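Side-chain contacts in putative nudix hydrolase family member (Chromobacterium violaceum, PDB 3F13), which probably works as a magnesium-dependent hydrolase of the Nudix family: residues B[61-66]-B[99-104]; B[48-51]-B[57-60]; B[86-91]-B[139-144]; B[72-77]-B[128-133]. One frame throughout, in Å; residues are numbered along the deposited sequence.

Contact 1: residues B[61-66]-B[99-104]; sequences REETGL and NEIERI
The amide of N99 lies over the carboxylate of E62, the two flat groups stacked with their planes 27° apart. N99 CG comes to 3.4 Å from E62 OE2, while N99 ND2 is 3.4 Å from E62 CD; the poor angle between ND2 and OE2 makes this a stack rather than a bond. One N-H of ND2 goes instead to the backbone: N99 ND2 donates to E62 O at 2.9 Å, nearly straight at 161°, with the acceptor close to the amide plane. E62 O also accepts from Q98 NE2, so two neighbouring side chains grip one carbonyl near the helix end. The bend of the E62 chain at its second torsion (chi2 -88°) brings the carboxylate back over N99. E62 and E63 belong to the REUXEE part of the Nudix box (U a bulky aliphatic residue), where glutamates bind the metal in relatives; residues 99-101 lie outside the box and pack against its helix. Beside the stack, I101 crosses E63 at a slant, its CG1 packing 3.5 Å from E63 CB and 3.4 Å from E63 O. From there the E63 chain runs on extended, and its OE1 accepts from G43 N. The helix finishes at T64, where L66 N donates to T64 OG1 at 3.1 Å in an ST turn, and G65 takes a positive phi with its N bonded to R61 O at 2.8 Å.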
loop_
_atom_site.group_PDB
_atom_site.type_symbol
_atom_site.label_atom_id
_atom_site.label_comp_id
_atom_site.label_asym_id
_atom_site.label_seq_id
_atom_site.Cartn_x
_atom_site.Cartn_y
_atom_site.Cartn_z
ATOM N N ARG B 61 9.555 0.915 8.606
ATOM C CA ARG B 61 10.129 -0.257 9.294
ATOM C C ARG B 61 11.374 0.157 10.073
ATOM O O ARG B 61 11.501 -0.137 11.263
ATOM C CB ARG B 61 10.463 -1.396 8.327
ATOM C CG ARG B 61 10.659 -2.705 9.102
ATOM C CD ARG B 61 10.977 -3.843 8.187
ATOM N NE ARG B 61 11.138 -5.057 8.978
ATOM C CZ ARG B 61 11.811 -6.127 8.569
ATOM N NH1 ARG B 61 12.383 -6.137 7.369
ATOM N NH2 ARG B 61 11.909 -7.172 9.368
ATOM N N GLU B 62 12.295 0.851 9.410
ATOM C CA GLU B 62 13.533 1.321 10.055
ATOM C C GLU B 62 13.235 2.109 11.330
ATOM O O GLU B 62 13.819 1.853 12.395
ATOM C CB GLU B 62 14.313 2.214 9.092
ATOM C CG GLU B 62 15.833 2.166 9.270
ATOM C CD GLU B 62 16.346 3.154 10.276
ATOM O OE1 GLU B 62 15.530 3.877 10.896
ATOM O OE2 GLU B 62 17.582 3.209 10.448
ATOM N N GLU B 63 12.312 3.067 11.226
ATOM C CA GLU B 63 12.069 4.027 12.326
ATOM C C GLU B 63 11.210 3.500 13.481
ATOM O O GLU B 63 11.411 3.902 14.643
ATOM C CB GLU B 63 11.496 5.350 11.763
ATOM C CG GLU B 63 12.442 5.944 10.735
ATOM C CD GLU B 63 11.900 7.117 9.942
ATOM O OE1 GLU B 63 10.765 7.591 10.222
ATOM O OE2 GLU B 63 12.636 7.571 9.021
ATOM N N THR B 64 10.254 2.625 13.170
ATOM C CA THR B 64 9.256 2.182 14.154
ATOM C C THR B 64 9.138 0.659 14.336
ATOM O O THR B 64 8.444 0.204 15.238
ATOM C CB THR B 64 7.851 2.698 13.801
ATOM O OG1 THR B 64 7.335 2.042 12.628
ATOM C CG2 THR B 64 7.878 4.218 13.547
ATOM N N GLY B 65 9.728 -0.107 13.424
ATOM C CA GLY B 65 9.580 -1.563 13.438
ATOM C C GLY B 65 8.286 -2.015 12.791
ATOM O O GLY B 65 8.077 -3.219 12.586
ATOM N N LEU B 66 7.397 -1.071 12.467
ATOM C CA LEU B 66 6.133 -1.476 11.836
ATOM C C LEU B 66 6.320 -1.975 10.381
ATOM O O LEU B 66 7.132 -1.452 9.625
ATOM C CB LEU B 66 5.115 -0.342 11.861
ATOM C CG LEU B 66 4.517 0.154 13.176
ATOM C CD1 LEU B 66 3.654 1.450 12.950
ATOM C CD2 LEU B 66 3.682 -0.976 13.767
ATOM N N ASN B 99 16.558 2.414 16.132
ATOM C CA ASN B 99 17.594 3.129 15.418
ATOM C C ASN B 99 17.653 4.595 15.845
ATOM O O ASN B 99 17.695 4.914 17.047
ATOM C CB ASN B 99 17.365 2.998 13.909
ATOM C CG ASN B 99 17.580 1.569 13.423
ATOM O OD1 ASN B 99 18.664 0.996 13.614
ATOM N ND2 ASN B 99 16.544 0.973 12.833
ATOM N N GLU B 100 17.638 5.489 14.866
ATOM C CA GLU B 100 17.838 6.904 15.149
ATOM C C GLU B 100 16.606 7.535 15.807
ATOM O O GLU B 100 16.623 8.710 16.185
ATOM C CB GLU B 100 18.217 7.646 13.867
ATOM N N ILE B 101 15.528 6.760 15.934
ATOM C CA ILE B 101 14.324 7.296 16.561
ATOM C C ILE B 101 14.430 7.077 18.059
ATOM O O ILE B 101 14.542 5.931 18.536
ATOM C CB ILE B 101 13.042 6.661 16.002
ATOM C CG1 ILE B 101 12.919 6.987 14.507
ATOM C CG2 ILE B 101 11.831 7.147 16.774
ATOM C CD1 ILE B 101 12.845 8.472 14.168
ATOM N N GLU B 102 14.406 8.178 18.797
ATOM C CA GLU B 102 14.594 8.103 20.225
ATOM C C GLU B 102 13.233 8.110 20.866
ATOM O O GLU B 102 12.978 7.349 21.796
ATOM C CB GLU B 102 15.448 9.279 20.720
ATOM N N ARG B 103 12.334 8.943 20.355
ATOM C CA ARG B 103 11.027 9.049 20.985
ATOM C C ARG B 103 9.866 8.981 19.982
ATOM O O ARG B 103 10.002 9.402 18.831
ATOM C CB ARG B 103 10.961 10.326 21.824
ATOM N N ILE B 104 8.737 8.437 20.424
ATOM C CA ILE B 104 7.536 8.424 19.591
ATOM C C ILE B 104 6.350 8.914 20.423
ATOM O O ILE B 104 6.377 8.841 21.654
ATOM C CB ILE B 104 7.198 7.016 19.045
ATOM C CG1 ILE B 104 6.687 6.103 20.154
ATOM C CG2 ILE B 104 8.396 6.394 18.307
ATOM C CD1 ILE B 104 6.304 4.737 19.641
#

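Contact 2: residues B[48-51]-B[57-60]; sequences RGEL and IREI
E50 and R58 meet with carboxylate and guanidinium nearly coplanar, their planes 18° apart, so that the arginine grips the acid side-on through two nitrogens, one to each oxygen. R58 NE donates to E50 OE1 at 2.8 Å along an almost straight line (176°), lying on the syn lone pair of that oxygen and in the guanidinium plane. R58 NH2 reaches E50 OE2 at 2.9 Å, somewhat tilted from both planes. The fully extended E50 chain sends its carboxylate out from the loop, whereas R58 bends at its third torsion (chi3 62°) to turn its NE edge to it. Further partners fix both groups: OE2 of E50 also accepts from N47 N, NH2 of R58 also donates to K45 O, and R58 NH1 forms a salt bridge with E59 OE2 at 3.1 Å, its hydrogen bond weak. Such a glutamate-arginine pair inside the Nudix box ties its loop to its helix, as in other members of the family. The loop follows strand 43-45 and leads into helix 52-64; E50 O takes a bond from R17 on strand 16-25, I60 packs on A21 and I23 of that strand, and Q54 of the second subunit packs against I57 and R58.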
loop_
_atom_site.group_PDB
_atom_site.type_symbol
_atom_site.label_atom_id
_atom_site.label_comp_id
_atom_site.label_asym_id
_atom_site.label_seq_id
_atom_site.Cartn_x
_atom_site.Cartn_y
_atom_site.Cartn_z
ATOM N N ARG B 48 17.666 6.850 -5.292
ATOM C CA ARG B 48 17.578 6.771 -6.743
ATOM C C ARG B 48 17.079 5.382 -7.143
ATOM O O ARG B 48 17.453 4.385 -6.538
ATOM C CB ARG B 48 18.965 7.027 -7.358
ATOM C CG ARG B 48 19.392 8.484 -7.376
ATOM C CD ARG B 48 20.910 8.541 -7.802
ATOM N NE ARG B 48 21.480 9.864 -7.603
ATOM C CZ ARG B 48 22.041 10.240 -6.461
ATOM N NH1 ARG B 48 22.140 9.375 -5.454
ATOM N NH2 ARG B 48 22.536 11.465 -6.340
ATOM N N GLY B 49 16.223 5.298 -8.151
ATOM C CA GLY B 49 15.674 4.016 -8.557
ATOM C C GLY B 49 14.530 3.477 -7.709
ATOM O O GLY B 49 13.956 2.436 -8.037
ATOM N N GLU B 50 14.205 4.178 -6.621
ATOM C CA GLU B 50 13.238 3.705 -5.630
ATOM C C GLU B 50 12.045 4.642 -5.617
ATOM O O GLU B 50 12.211 5.843 -5.385
ATOM C CB GLU B 50 13.862 3.755 -4.229
ATOM C CG GLU B 50 13.011 3.159 -3.123
ATOM C CD GLU B 50 13.659 3.317 -1.753
ATOM O OE1 GLU B 50 13.595 2.350 -0.947
ATOM O OE2 GLU B 50 14.239 4.398 -1.493
ATOM N N LEU B 51 10.850 4.102 -5.853
ATOM C CA LEU B 51 9.634 4.891 -5.723
ATOM C C LEU B 51 9.420 5.345 -4.274
ATOM O O LEU B 51 9.884 4.695 -3.334
ATOM C CB LEU B 51 8.451 4.023 -6.132
ATOM C CG LEU B 51 8.503 3.572 -7.586
ATOM C CD1 LEU B 51 7.411 2.507 -7.859
ATOM C CD2 LEU B 51 8.335 4.762 -8.536
ATOM N N ILE B 57 7.710 2.199 2.907
ATOM C CA ILE B 57 7.718 0.930 3.637
ATOM C C ILE B 57 9.057 0.668 4.345
ATOM O O ILE B 57 9.108 0.284 5.510
ATOM C CB ILE B 57 7.334 -0.244 2.712
ATOM C CG1 ILE B 57 5.934 -0.022 2.149
ATOM C CG2 ILE B 57 7.382 -1.531 3.496
ATOM C CD1 ILE B 57 5.641 -0.920 0.910
ATOM N N ARG B 58 10.138 0.909 3.629
ATOM C CA ARG B 58 11.468 0.730 4.183
ATOM C C ARG B 58 11.662 1.633 5.402
ATOM O O ARG B 58 12.068 1.192 6.485
ATOM C CB ARG B 58 12.505 1.046 3.104
ATOM C CG ARG B 58 13.953 1.231 3.608
ATOM C CD ARG B 58 14.923 1.458 2.436
ATOM N NE ARG B 58 14.655 2.673 1.646
ATOM C CZ ARG B 58 14.934 3.902 2.066
ATOM N NH1 ARG B 58 15.476 4.078 3.273
ATOM N NH2 ARG B 58 14.657 4.959 1.300
ATOM N N GLU B 59 11.343 2.908 5.250
ATOM C CA GLU B 59 11.631 3.861 6.323
ATOM C C GLU B 59 10.760 3.694 7.564
ATOM O O GLU B 59 11.237 3.861 8.705
ATOM C CB GLU B 59 11.578 5.278 5.763
ATOM C CG GLU B 59 12.695 5.522 4.751
ATOM C CD GLU B 59 13.858 6.356 5.302
ATOM O OE1 GLU B 59 13.949 6.515 6.545
ATOM O OE2 GLU B 59 14.677 6.858 4.474
ATOM N N ILE B 60 9.472 3.415 7.370
ATOM C CA ILE B 60 8.629 3.181 8.519
ATOM C C ILE B 60 9.185 1.986 9.305
ATOM O O ILE B 60 9.262 2.036 10.532
ATOM C CB ILE B 60 7.185 2.925 8.140
ATOM C CG1 ILE B 60 6.537 4.187 7.548
ATOM C CG2 ILE B 60 6.373 2.411 9.360
ATOM C CD1 ILE B 60 7.065 5.453 8.059
#

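Contact 3: residues B[86-91]-B[139-144]; sequences VYLCIA and EALRAL
L144 N donates to A140 O at 2.9 Å, an ordinary helical bond that sets L144 one turn beyond A140, with its side chain directed at the strand. The side chains that meet across the contact are all apolar. L88 does most of the work: with CG anti to the backbone N (chi1 176°), it extends its CD2 methyl into the groove between L141 and L144, three residues apart and so nearly one turn along the helix. That methyl stands 4.0 Å from L141 CG, 4.0 Å from L144 CB and 3.8 Å from the backbone L141 O, a spacing of van der Waals contact without compression. L88 and L141 cross at about a right angle, so a methyl end meets the flank of its partner. I90, two residues on and on the same side of the strand, repeats this with L144: I90 CD1 touches L144 CD2 at 3.9 Å, again nearly perpendicular. The strand and helix segments run at 28° to one another, their axes 9.8 Å apart. The packing belongs to the alpha/beta/alpha sandwich of the Nudix fold: L88 and I90 face helix 136-157, while Y87 and C89, alternating with them, turn to L56 on helix 52-64, which carries most of the Nudix box. Y127 of helix 118-132 packs on both L88 and L141. L144 also reaches L72 of the second subunit, and A143 meets its counterpart A143 there, so this helix contributes to the dimer interface as well as covering the sheet.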
loop_
_atom_site.group_PDB
_atom_site.type_symbol
_atom_site.label_atom_id
_atom_site.label_comp_id
_atom_site.label_asym_id
_atom_site.label_seq_id
_atom_site.Cartn_x
_atom_site.Cartn_y
_atom_site.Cartn_z
ATOM N N VAL B 86 2.389 11.796 0.456
ATOM C CA VAL B 86 1.855 11.482 1.768
ATOM C C VAL B 86 0.885 10.311 1.668
ATOM O O VAL B 86 0.016 10.346 0.804
ATOM C CB VAL B 86 1.083 12.719 2.311
ATOM C CG1 VAL B 86 0.491 12.447 3.722
ATOM C CG2 VAL B 86 2.043 13.906 2.375
ATOM N N TYR B 87 1.017 9.313 2.551
ATOM C CA TYR B 87 0.211 8.077 2.498
ATOM C C TYR B 87 -0.386 7.726 3.858
ATOM O O TYR B 87 0.315 7.794 4.888
ATOM C CB TYR B 87 1.073 6.854 2.147
ATOM C CG TYR B 87 1.950 7.016 0.921
ATOM C CD1 TYR B 87 1.565 6.461 -0.303
ATOM C CD2 TYR B 87 3.153 7.729 0.979
ATOM C CE1 TYR B 87 2.334 6.586 -1.434
ATOM C CE2 TYR B 87 3.964 7.846 -0.184
ATOM C CZ TYR B 87 3.512 7.300 -1.392
ATOM O OH TYR B 87 4.294 7.389 -2.547
ATOM N N LEU B 88 -1.621 7.255 3.861
ATOM C CA LEU B 88 -2.255 6.728 5.075
ATOM C C LEU B 88 -1.864 5.258 5.082
ATOM O O LEU B 88 -2.094 4.561 4.086
ATOM C CB LEU B 88 -3.776 6.818 4.960
ATOM C CG LEU B 88 -4.557 6.205 6.144
ATOM C CD1 LEU B 88 -4.354 6.981 7.437
ATOM C CD2 LEU B 88 -6.061 6.133 5.837
ATOM N N CYS B 89 -1.221 4.805 6.146
ATOM C CA CYS B 89 -0.737 3.414 6.212
ATOM C C CYS B 89 -1.338 2.605 7.358
ATOM O O CYS B 89 -1.530 3.127 8.443
ATOM C CB CYS B 89 0.773 3.401 6.395
ATOM S SG CYS B 89 1.697 4.435 5.223
ATOM N N ILE B 90 -1.579 1.318 7.100
ATOM C CA ILE B 90 -1.934 0.334 8.101
ATOM C C ILE B 90 -0.768 -0.652 8.277
ATOM O O ILE B 90 -0.187 -1.170 7.297
ATOM C CB ILE B 90 -3.080 -0.593 7.610
ATOM C CG1 ILE B 90 -4.164 0.163 6.864
ATOM C CG2 ILE B 90 -3.554 -1.518 8.743
ATOM C CD1 ILE B 90 -5.401 -0.702 6.683
ATOM N N ALA B 91 -0.433 -0.900 9.522
ATOM C CA ALA B 91 0.352 -2.069 9.937
ATOM C C ALA B 91 -0.305 -2.570 11.240
ATOM O O ALA B 91 -1.068 -1.841 11.870
ATOM C CB ALA B 91 1.830 -1.704 10.143
ATOM N N GLU B 139 -13.641 8.721 0.790
ATOM C CA GLU B 139 -14.356 7.481 1.115
ATOM C C GLU B 139 -13.401 6.311 1.337
ATOM O O GLU B 139 -13.579 5.529 2.272
ATOM C CB GLU B 139 -15.373 7.103 0.029
ATOM C CG GLU B 139 -16.608 7.995 0.007
ATOM C CD GLU B 139 -17.668 7.452 -0.937
ATOM O OE1 GLU B 139 -18.404 6.524 -0.511
ATOM O OE2 GLU B 139 -17.738 7.920 -2.108
ATOM N N ALA B 140 -12.424 6.178 0.437
ATOM C CA ALA B 140 -11.339 5.199 0.593
ATOM C C ALA B 140 -10.558 5.399 1.888
ATOM O O ALA B 140 -10.297 4.446 2.603
ATOM C CB ALA B 140 -10.414 5.278 -0.585
ATOM N N LEU B 141 -10.211 6.641 2.199
ATOM C CA LEU B 141 -9.509 6.955 3.429
ATOM C C LEU B 141 -10.347 6.481 4.626
ATOM O O LEU B 141 -9.850 5.751 5.501
ATOM C CB LEU B 141 -9.248 8.465 3.475
ATOM C CG LEU B 141 -8.336 9.084 4.514
ATOM C CD1 LEU B 141 -8.195 10.587 4.149
ATOM C CD2 LEU B 141 -8.947 8.911 5.903
ATOM N N ARG B 142 -11.623 6.858 4.652
ATOM C CA ARG B 142 -12.473 6.491 5.790
ATOM C C ARG B 142 -12.664 4.978 5.892
ATOM O O ARG B 142 -12.731 4.426 6.997
ATOM C CB ARG B 142 -13.817 7.211 5.755
ATOM C CG ARG B 142 -13.742 8.748 6.112
ATOM C CD ARG B 142 -15.148 9.334 6.232
ATOM N NE ARG B 142 -15.796 9.399 4.933
ATOM C CZ ARG B 142 -15.516 10.308 4.007
ATOM N NH1 ARG B 142 -14.596 11.250 4.233
ATOM N NH2 ARG B 142 -16.136 10.259 2.848
ATOM N N ALA B 143 -12.726 4.294 4.756
ATOM C CA ALA B 143 -12.869 2.847 4.805
ATOM C C ALA B 143 -11.604 2.196 5.353
ATOM O O ALA B 143 -11.666 1.203 6.090
ATOM C CB ALA B 143 -13.263 2.278 3.442
ATOM N N LEU B 144 -10.438 2.737 4.991
ATOM C CA LEU B 144 -9.188 2.183 5.512
ATOM C C LEU B 144 -9.107 2.403 7.022
ATOM O O LEU B 144 -8.685 1.520 7.750
ATOM C CB LEU B 144 -7.970 2.760 4.778
ATOM C CG LEU B 144 -7.809 2.121 3.407
ATOM C CD1 LEU B 144 -6.722 2.842 2.586
ATOM C CD2 LEU B 144 -7.436 0.632 3.628
#

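Contact 4: residues B[72-77]-B[128-133]; sequences LYLFDH and ARLRNE
The ring of F75 receives the CD2 methyl of L130 at its edge, in the ring plane, with F75 CD2 and L130 CD2 4.0 Å apart. The two side chains run antiparallel alongside each other. The neighbouring ring, that of Y73, has F75 N 3.6 Å above one face, offset toward the rim; Y73 OH donates to D76 OD1 at 2.6 Å from above the carboxylate plane, and K85 NZ forms a salt bridge to the same oxygen. L130 CD2 has a second resting place on L74, 3.8 Å from L74 CB and 4.1 Å from L74 CD2, so one methyl is lodged between two successive strand residues. Side chains of adjacent residues in a regular strand point to opposite faces; here L74 and F75 both point toward the helix because they form a classic beta bulge facing V86. The phenylalanine CG sits between its backbone N and carbonyl carbon (chi1 50°), which presents the ring edge to the leucine. L130 itself has CG anti to its N (chi1 -168°) and reaches toward the strand from the last turns of its helix. Around this apolar meeting, Y127 of helix 118-132 packs on L74, K137 and L141 of helix 136-157 touch L130, and strand 70-78 pairs antiparallel with strand 82-90, whose L88 and V86 lie against L74 and F75.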
loop_
_atom_site.group_PDB
_atom_site.type_symbol
_atom_site.label_atom_id
_atom_site.label_comp_id
_atom_site.label_asym_id
_atom_site.label_seq_id
_atom_site.Cartn_x
_atom_site.Cartn_y
_atom_site.Cartn_z
ATOM N N LEU B 72 -2.538 4.059 1.399
ATOM C CA LEU B 72 -3.335 4.797 0.448
ATOM C C LEU B 72 -2.666 6.140 0.167
ATOM O O LEU B 72 -2.513 6.956 1.084
ATOM C CB LEU B 72 -4.752 5.023 1.006
ATOM C CG LEU B 72 -5.590 5.983 0.174
ATOM C CD1 LEU B 72 -5.854 5.331 -1.214
ATOM C CD2 LEU B 72 -6.888 6.295 0.895
ATOM N N TYR B 73 -2.237 6.368 -1.064
ATOM C CA TYR B 73 -1.681 7.678 -1.442
ATOM C C TYR B 73 -2.733 8.781 -1.262
ATOM O O TYR B 73 -3.833 8.698 -1.818
ATOM C CB TYR B 73 -1.134 7.660 -2.891
ATOM C CG TYR B 73 -0.876 9.041 -3.463
ATOM C CD1 TYR B 73 0.188 9.819 -3.003
ATOM C CD2 TYR B 73 -1.758 9.612 -4.379
ATOM C CE1 TYR B 73 0.400 11.119 -3.491
ATOM C CE2 TYR B 73 -1.548 10.902 -4.895
ATOM C CZ TYR B 73 -0.458 11.645 -4.425
ATOM O OH TYR B 73 -0.211 12.910 -4.906
ATOM N N LEU B 74 -2.413 9.813 -0.461
ATOM C CA LEU B 74 -3.359 10.904 -0.214
ATOM C C LEU B 74 -3.064 12.136 -1.080
ATOM O O LEU B 74 -3.959 12.641 -1.788
ATOM C CB LEU B 74 -3.318 11.305 1.265
ATOM C CG LEU B 74 -3.443 10.134 2.236
ATOM C CD1 LEU B 74 -3.212 10.562 3.705
ATOM C CD2 LEU B 74 -4.839 9.492 2.013
ATOM N N PHE B 75 -1.827 12.636 -1.039
ATOM C CA PHE B 75 -1.508 13.862 -1.788
ATOM C C PHE B 75 -0.017 14.145 -1.751
ATOM O O PHE B 75 0.738 13.478 -0.990
ATOM C CB PHE B 75 -2.254 15.081 -1.201
ATOM C CG PHE B 75 -2.121 15.232 0.321
ATOM C CD1 PHE B 75 -1.014 15.866 0.879
ATOM C CD2 PHE B 75 -3.112 14.765 1.173
ATOM C CE1 PHE B 75 -0.882 16.016 2.296
ATOM C CE2 PHE B 75 -3.003 14.907 2.577
ATOM C CZ PHE B 75 -1.852 15.518 3.131
ATOM N N ASP B 76 0.381 15.152 -2.532
ATOM C CA ASP B 76 1.764 15.611 -2.561
ATOM C C ASP B 76 1.833 16.845 -1.664
ATOM O O ASP B 76 0.864 17.605 -1.574
ATOM C CB ASP B 76 2.184 16.015 -3.976
ATOM C CG ASP B 76 1.961 14.916 -4.998
ATOM O OD1 ASP B 76 2.267 13.731 -4.708
ATOM O OD2 ASP B 76 1.439 15.235 -6.096
ATOM N N HIS B 77 2.970 17.060 -1.006
ATOM C CA HIS B 77 3.165 18.251 -0.219
ATOM C C HIS B 77 4.561 18.758 -0.578
ATOM O O HIS B 77 5.543 18.069 -0.299
ATOM C CB HIS B 77 3.138 17.904 1.262
ATOM C CG HIS B 77 3.386 19.075 2.154
ATOM N ND1 HIS B 77 2.388 19.946 2.523
ATOM C CD2 HIS B 77 4.516 19.523 2.746
ATOM C CE1 HIS B 77 2.891 20.883 3.309
ATOM N NE2 HIS B 77 4.183 20.652 3.455
ATOM N N ALA B 128 -6.422 16.225 7.859
ATOM C CA ALA B 128 -7.656 16.437 8.629
ATOM C C ALA B 128 -8.819 16.855 7.727
ATOM O O ALA B 128 -9.939 16.368 7.905
ATOM C CB ALA B 128 -7.425 17.474 9.700
ATOM N N ARG B 129 -8.570 17.744 6.767
ATOM C CA ARG B 129 -9.601 18.136 5.786
ATOM C C ARG B 129 -10.028 16.919 4.964
ATOM O O ARG B 129 -11.216 16.632 4.829
ATOM C CB ARG B 129 -9.088 19.211 4.813
ATOM C CG ARG B 129 -9.369 20.656 5.186
ATOM C CD ARG B 129 -8.817 21.638 4.113
ATOM N NE ARG B 129 -7.428 21.992 4.408
ATOM C CZ ARG B 129 -6.413 21.901 3.551
ATOM N NH1 ARG B 129 -6.614 21.484 2.299
ATOM N NH2 ARG B 129 -5.183 22.245 3.952
ATOM N N LEU B 130 -9.052 16.217 4.399
ATOM C CA LEU B 130 -9.342 15.102 3.484
ATOM C C LEU B 130 -10.193 14.028 4.161
ATOM O O LEU B 130 -11.091 13.454 3.562
ATOM C CB LEU B 130 -8.033 14.476 2.991
ATOM C CG LEU B 130 -8.124 13.491 1.819
ATOM C CD1 LEU B 130 -8.868 14.110 0.650
ATOM C CD2 LEU B 130 -6.711 13.104 1.394
ATOM N N ARG B 131 -9.861 13.736 5.405
ATOM C CA ARG B 131 -10.580 12.735 6.201
ATOM C C ARG B 131 -12.110 12.976 6.191
ATOM O O ARG B 131 -12.891 12.018 6.280
ATOM C CB ARG B 131 -10.029 12.796 7.632
ATOM C CG ARG B 131 -10.201 11.596 8.541
ATOM C CD ARG B 131 -9.668 12.062 9.935
ATOM N NE ARG B 131 -9.495 11.036 10.963
ATOM C CZ ARG B 131 -10.497 10.463 11.629
ATOM N NH1 ARG B 131 -11.754 10.773 11.327
ATOM N NH2 ARG B 131 -10.239 9.550 12.570
ATOM N N ASN B 132 -12.535 14.239 6.072
ATOM C CA ASN B 132 -13.971 14.569 6.145
ATOM C C ASN B 132 -14.595 14.725 4.762
ATOM O O ASN B 132 -15.818 14.816 4.657
ATOM C CB ASN B 132 -14.213 15.873 6.927
ATOM C CG ASN B 132 -13.905 15.744 8.424
ATOM O OD1 ASN B 132 -13.871 14.655 8.986
ATOM N ND2 ASN B 132 -13.666 16.872 9.064
ATOM N N GLU B 133 -13.768 14.723 3.708
ATOM C CA GLU B 133 -14.238 15.058 2.337
ATOM C C GLU B 133 -15.179 14.021 1.703
ATOM O O GLU B 133 -14.955 12.818 1.795
ATOM C CB GLU B 133 -13.057 15.331 1.383
ATOM C CG GLU B 133 -12.373 16.710 1.595
ATOM C CD GLU B 133 -11.137 16.938 0.712
ATOM O OE1 GLU B 133 -10.243 17.743 1.097
ATOM O OE2 GLU B 133 -11.049 16.312 -0.367
#

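Contacts 1 and 2 are surface contacts that share helix 52-64; contact 2 lies wholly within the Nudix box, contact 1 joins the end of its helix to residues 99-104. Contacts 3 and 4 are buried and join helices 136-157 and 118-132 to neighbouring sheet strands. The chemistry follows: mostly charged and amide groups at the first pair, with I101 on E63 the apolar exception, and leucine, isoleucine and phenylalanine at the second. Contacts 3 and 4 meet directly through a probable backbone hydrogen bond, V86 N to F75 O at 2.8 Å, whereas contacts 1 and 4 lie on opposite sides of the chain's centre. L66 links the two groups, touching I60 of contact 2 and A91 of contact 3.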